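Local coordinates for core protein VP4 (Bluetongue virus, PDB 2JHP) that caps viral messenger RNA inside the virus core, carrying the successive capping activities, including methyl transfer, along one elongated chain, at residues A[282-293]-A[305-316]. Residues are numbered along the deposited sequence; the frame is centred on the assembly and turned at random.
Sequences RFAEDRLGEEIA and IKHRIPNSKDEY
Helix 282-293 runs nearly antiparallel to strand 305-308, their axes 7.8 Å apart at an angle of 151°, and G289, with no side chain, lets I305 lie close against the helix backbone. D286 and R308 carry the polar centre. One carboxylate oxygen, D286 OD2, accepts the backbone N-H of R308 (N to OD2 2.9 Å) from the syn side, tilted out of the carboxylate plane, while D286 OD1 takes R308 NH1 at 3.1 Å from above that plane. An acidic residue suits this place because it can hold both the main chain and the charge of one arginine. The R308 chain bends at its second and third torsions, bringing NH1 also to E285 OE1 in a nearly straight bond of 3.1 Å, with carboxylate and guanidinium almost coplanar. R282 lays its aliphatic CG over one face of that guanidinium, and K306 CD covers the other, so two long chains sandwich the flat group; K306 NZ itself pairs with E335.

Toward the start of helix 282-293, the chi1 of F283 (-163°) swings its ring toward P310 and Y316. A flat aromatic suits the spot: one face takes K313 NZ in a cation-pi contact, 4.1 Å from the F283 ring centroid, the opposite face takes R287 NE, and the edge points at Y316 in an offset edge-to-face pair.

Strand 302-308 lies between 260-264 and 335-341 in the methyltransferase-like mixed sheet, with helix 280-295 packed on it beside bound S-adenosyl-L-homocysteine, and E290 OE1 reaches I319 N on strand 315-320.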
loop_
_atom_site.group_PDB
_atom_site.type_symbol
_atom_site.label_atom_id
_atom_site.label_comp_id
_atom_site.label_asym_id
_atom_site.label_seq_id
_atom_site.Cartn_x
_atom_site.Cartn_y
_atom_site.Cartn_z
ATOM N N ARG A 282 33.545 20.525 -20.414
ATOM C CA ARG A 282 32.363 19.857 -19.855
ATOM C C ARG A 282 32.698 18.455 -19.344
ATOM O O ARG A 282 32.121 17.979 -18.355
ATOM C CB ARG A 282 31.255 19.747 -20.902
ATOM C CG ARG A 282 30.498 21.026 -21.188
ATOM C CD ARG A 282 29.201 20.730 -21.940
ATOM N NE ARG A 282 29.425 19.930 -23.147
ATOM C CZ ARG A 282 28.509 19.155 -23.728
ATOM N NH1 ARG A 282 28.825 18.471 -24.824
ATOM N NH2 ARG A 282 27.282 19.059 -23.220
ATOM N N PHE A 283 33.631 17.804 -20.037
ATOM C CA PHE A 283 34.064 16.456 -19.706
ATOM C C PHE A 283 34.895 16.447 -18.417
ATOM O O PHE A 283 34.674 15.623 -17.531
ATOM C CB PHE A 283 34.852 15.868 -20.878
ATOM C CG PHE A 283 34.993 14.376 -20.827
ATOM C CD1 PHE A 283 34.010 13.554 -21.374
ATOM C CD2 PHE A 283 36.116 13.788 -20.241
ATOM C CE1 PHE A 283 34.131 12.163 -21.329
ATOM C CE2 PHE A 283 36.251 12.390 -20.186
ATOM C CZ PHE A 283 35.255 11.578 -20.737
ATOM N N ALA A 284 35.841 17.379 -18.313
ATOM C CA ALA A 284 36.701 17.463 -17.133
ATOM C C ALA A 284 35.940 17.904 -15.876
ATOM O O ALA A 284 36.392 17.647 -14.765
ATOM C CB ALA A 284 37.900 18.365 -17.401
ATOM N N GLU A 285 34.801 18.565 -16.060
ATOM C CA GLU A 285 33.909 18.916 -14.935
ATOM C C GLU A 285 33.127 17.721 -14.426
ATOM O O GLU A 285 33.051 17.507 -13.221
ATOM C CB GLU A 285 32.930 20.039 -15.298
ATOM C CG GLU A 285 33.603 21.372 -15.596
ATOM C CD GLU A 285 32.651 22.366 -16.232
ATOM O OE1 GLU A 285 31.626 21.931 -16.814
ATOM O OE2 GLU A 285 32.936 23.580 -16.148
ATOM N N ASP A 286 32.541 16.952 -15.339
ATOM C CA ASP A 286 31.795 15.761 -14.943
ATOM C C ASP A 286 32.733 14.779 -14.246
ATOM O O ASP A 286 32.386 14.234 -13.199
ATOM C CB ASP A 286 31.110 15.096 -16.146
ATOM C CG ASP A 286 30.019 15.972 -16.788
ATOM O OD1 ASP A 286 29.638 17.028 -16.220
ATOM O OD2 ASP A 286 29.527 15.573 -17.865
ATOM N N ARG A 287 33.918 14.582 -14.828
ATOM C CA ARG A 287 34.962 13.723 -14.260
ATOM C C ARG A 287 35.435 14.198 -12.884
ATOM O O ARG A 287 35.798 13.375 -12.043
ATOM C CB ARG A 287 36.194 13.623 -15.192
ATOM C CG ARG A 287 36.110 12.688 -16.425
ATOM C CD ARG A 287 34.852 11.787 -16.460
ATOM N NE ARG A 287 33.844 12.316 -17.383
ATOM C CZ ARG A 287 32.548 12.026 -17.343
ATOM N NH1 ARG A 287 32.071 11.210 -16.414
ATOM N NH2 ARG A 287 31.722 12.568 -18.233
ATOM N N LEU A 288 35.451 15.518 -12.676
ATOM C CA LEU A 288 35.923 16.107 -11.419
ATOM C C LEU A 288 34.970 15.801 -10.275
ATOM O O LEU A 288 35.407 15.390 -9.198
ATOM C CB LEU A 288 36.103 17.624 -11.537
ATOM C CG LEU A 288 36.653 18.320 -10.287
ATOM C CD1 LEU A 288 38.033 17.756 -9.935
ATOM C CD2 LEU A 288 36.714 19.845 -10.449
ATOM N N GLY A 289 33.677 16.011 -10.531
ATOM C CA GLY A 289 32.616 15.745 -9.569
ATOM C C GLY A 289 32.649 14.321 -9.074
ATOM O O GLY A 289 32.482 14.069 -7.880
ATOM N N GLU A 290 32.878 13.401 -10.009
ATOM C CA GLU A 290 33.025 11.980 -9.724
ATOM C C GLU A 290 34.232 11.710 -8.821
ATOM O O GLU A 290 34.123 11.006 -7.812
ATOM C CB GLU A 290 33.154 11.193 -11.036
ATOM C CG GLU A 290 31.869 11.107 -11.860
ATOM C CD GLU A 290 32.076 10.516 -13.253
ATOM O OE1 GLU A 290 33.176 9.982 -13.545
ATOM O OE2 GLU A 290 31.129 10.595 -14.067
ATOM N N GLU A 291 35.375 12.280 -9.205
ATOM C CA GLU A 291 36.638 12.146 -8.487
ATOM C C GLU A 291 36.555 12.703 -7.067
ATOM O O GLU A 291 36.961 12.045 -6.118
ATOM C CB GLU A 291 37.745 12.846 -9.268
ATOM C CG GLU A 291 38.151 12.117 -10.543
ATOM C CD GLU A 291 39.124 12.909 -11.409
ATOM O OE1 GLU A 291 39.603 13.988 -10.968
ATOM O OE2 GLU A 291 39.415 12.447 -12.541
ATOM N N ILE A 292 36.010 13.910 -6.925
ATOM C CA ILE A 292 35.759 14.501 -5.608
ATOM C C ILE A 292 34.891 13.581 -4.749
ATOM O O ILE A 292 35.176 13.368 -3.567
ATOM C CB ILE A 292 35.155 15.922 -5.731
ATOM C CG1 ILE A 292 36.266 16.904 -6.147
ATOM C CG2 ILE A 292 34.506 16.355 -4.417
ATOM C CD1 ILE A 292 35.816 18.321 -6.464
ATOM N N ALA A 293 33.853 13.016 -5.366
ATOM C CA ALA A 293 32.948 12.098 -4.679
ATOM C C ALA A 293 33.673 10.820 -4.246
ATOM O O ALA A 293 33.534 10.386 -3.101
ATOM C CB ALA A 293 31.717 11.775 -5.557
ATOM N N ILE A 305 25.944 12.624 -9.991
ATOM C CA ILE A 305 26.760 13.531 -10.804
ATOM C C ILE A 305 26.150 13.840 -12.186
ATOM O O ILE A 305 25.599 12.960 -12.857
ATOM C CB ILE A 305 28.215 12.981 -10.990
ATOM C CG1 ILE A 305 28.755 12.324 -9.697
ATOM C CG2 ILE A 305 29.150 14.073 -11.535
ATOM C CD1 ILE A 305 29.036 13.269 -8.522
ATOM N N LYS A 306 26.262 15.100 -12.595
ATOM C CA LYS A 306 25.908 15.530 -13.945
ATOM C C LYS A 306 26.696 14.719 -14.972
ATOM O O LYS A 306 27.894 14.493 -14.803
ATOM C CB LYS A 306 26.225 17.013 -14.102
ATOM C CG LYS A 306 25.476 17.719 -15.207
ATOM C CD LYS A 306 26.158 19.045 -15.549
ATOM C CE LYS A 306 25.153 20.136 -15.877
ATOM N NZ LYS A 306 24.057 19.628 -16.737
ATOM N N HIS A 307 26.026 14.275 -16.029
ATOM C CA HIS A 307 26.676 13.412 -17.000
ATOM C C HIS A 307 26.313 13.744 -18.441
ATOM O O HIS A 307 25.423 13.120 -19.017
ATOM C CB HIS A 307 26.339 11.948 -16.710
ATOM C CG HIS A 307 27.256 10.975 -17.378
ATOM N ND1 HIS A 307 26.989 10.434 -18.617
ATOM C CD2 HIS A 307 28.439 10.447 -16.982
ATOM C CE1 HIS A 307 27.967 9.611 -18.953
ATOM N NE2 HIS A 307 28.861 9.605 -17.982
ATOM N N ARG A 308 26.999 14.719 -19.029
ATOM C CA ARG A 308 26.800 15.010 -20.459
ATOM C C ARG A 308 27.631 14.062 -21.318
ATOM O O ARG A 308 28.816 13.868 -21.065
ATOM C CB ARG A 308 27.052 16.496 -20.828
ATOM C CG ARG A 308 28.171 17.214 -20.062
ATOM C CD ARG A 308 27.678 17.917 -18.773
ATOM N NE ARG A 308 27.662 19.370 -18.903
ATOM C CZ ARG A 308 28.588 20.179 -18.398
ATOM N NH1 ARG A 308 29.627 19.693 -17.723
ATOM N NH2 ARG A 308 28.475 21.486 -18.584
ATOM N N ILE A 309 26.980 13.449 -22.305
ATOM C CA ILE A 309 27.646 12.574 -23.271
ATOM C C ILE A 309 28.388 13.401 -24.321
ATOM O O ILE A 309 27.785 14.257 -24.975
ATOM C CB ILE A 309 26.649 11.662 -24.006
ATOM C CG1 ILE A 309 25.531 11.235 -23.059
ATOM C CG2 ILE A 309 27.380 10.457 -24.622
ATOM C CD1 ILE A 309 24.201 10.964 -23.732
ATOM N N PRO A 310 29.701 13.148 -24.477
ATOM C CA PRO A 310 30.561 13.818 -25.469
ATOM C C PRO A 310 30.143 13.546 -26.922
ATOM O O PRO A 310 29.449 12.563 -27.196
ATOM C CB PRO A 310 31.945 13.227 -25.189
ATOM C CG PRO A 310 31.678 11.924 -24.484
ATOM C CD PRO A 310 30.458 12.183 -23.653
ATOM N N ASN A 311 30.560 14.413 -27.838
ATOM C CA ASN A 311 30.196 14.274 -29.245
ATOM C C ASN A 311 31.307 13.625 -30.052
ATOM O O ASN A 311 31.053 12.839 -30.967
ATOM C CB ASN A 311 29.854 15.638 -29.848
ATOM C CG ASN A 311 28.714 16.334 -29.123
ATOM O OD1 ASN A 311 28.084 15.768 -28.216
ATOM N ND2 ASN A 311 28.441 17.577 -29.529
ATOM N N SER A 312 32.541 13.969 -29.698
ATOM C CA SER A 312 33.722 13.504 -30.407
ATOM C C SER A 312 34.063 12.058 -30.056
ATOM O O SER A 312 34.312 11.244 -30.944
ATOM C CB SER A 312 34.903 14.422 -30.100
ATOM O OG SER A 312 34.502 15.780 -30.181
ATOM N N LYS A 313 34.069 11.748 -28.762
ATOM C CA LYS A 313 34.431 10.418 -28.272
ATOM C C LYS A 313 33.321 9.401 -28.514
ATOM O O LYS A 313 32.157 9.657 -28.204
ATOM C CB LYS A 313 34.789 10.484 -26.783
ATOM C CG LYS A 313 36.112 11.188 -26.498
ATOM C CD LYS A 313 36.047 12.052 -25.247
ATOM C CE LYS A 313 37.304 12.910 -25.132
ATOM N NZ LYS A 313 37.116 14.054 -24.186
ATOM N N ASP A 314 33.689 8.254 -29.081
ATOM C CA ASP A 314 32.751 7.159 -29.327
ATOM C C ASP A 314 32.686 6.195 -28.150
ATOM O O ASP A 314 31.661 5.551 -27.908
ATOM C CB ASP A 314 33.116 6.414 -30.611
ATOM C CG ASP A 314 32.341 6.922 -31.810
ATOM O OD1 ASP A 314 31.126 7.209 -31.631
ATOM O OD2 ASP A 314 32.940 7.047 -32.920
ATOM N N GLU A 315 33.806 6.087 -27.446
ATOM C CA GLU A 315 33.873 5.403 -26.167
ATOM C C GLU A 315 34.742 6.230 -25.222
ATOM O O GLU A 315 35.526 7.075 -25.667
ATOM C CB GLU A 315 34.418 3.983 -26.317
ATOM C CG GLU A 315 35.906 3.913 -26.639
ATOM C CD GLU A 315 36.548 2.608 -26.207
ATOM O OE1 GLU A 315 35.844 1.748 -25.623
ATOM O OE2 GLU A 315 37.767 2.446 -26.453
ATOM N N TYR A 316 34.586 5.983 -23.923
ATOM C CA TYR A 316 35.247 6.763 -22.879
ATOM C C TYR A 316 35.013 6.130 -21.514
ATOM O O TYR A 316 34.302 5.127 -21.395
ATOM C CB TYR A 316 34.752 8.217 -22.884
ATOM C CG TYR A 316 33.273 8.401 -22.583
ATOM C CD1 TYR A 316 32.303 8.268 -23.586
ATOM C CD2 TYR A 316 32.843 8.731 -21.297
ATOM C CE1 TYR A 316 30.937 8.449 -23.300
ATOM C CE2 TYR A 316 31.498 8.920 -21.013
ATOM C CZ TYR A 316 30.548 8.778 -22.014
ATOM O OH TYR A 316 29.212 8.957 -21.722
#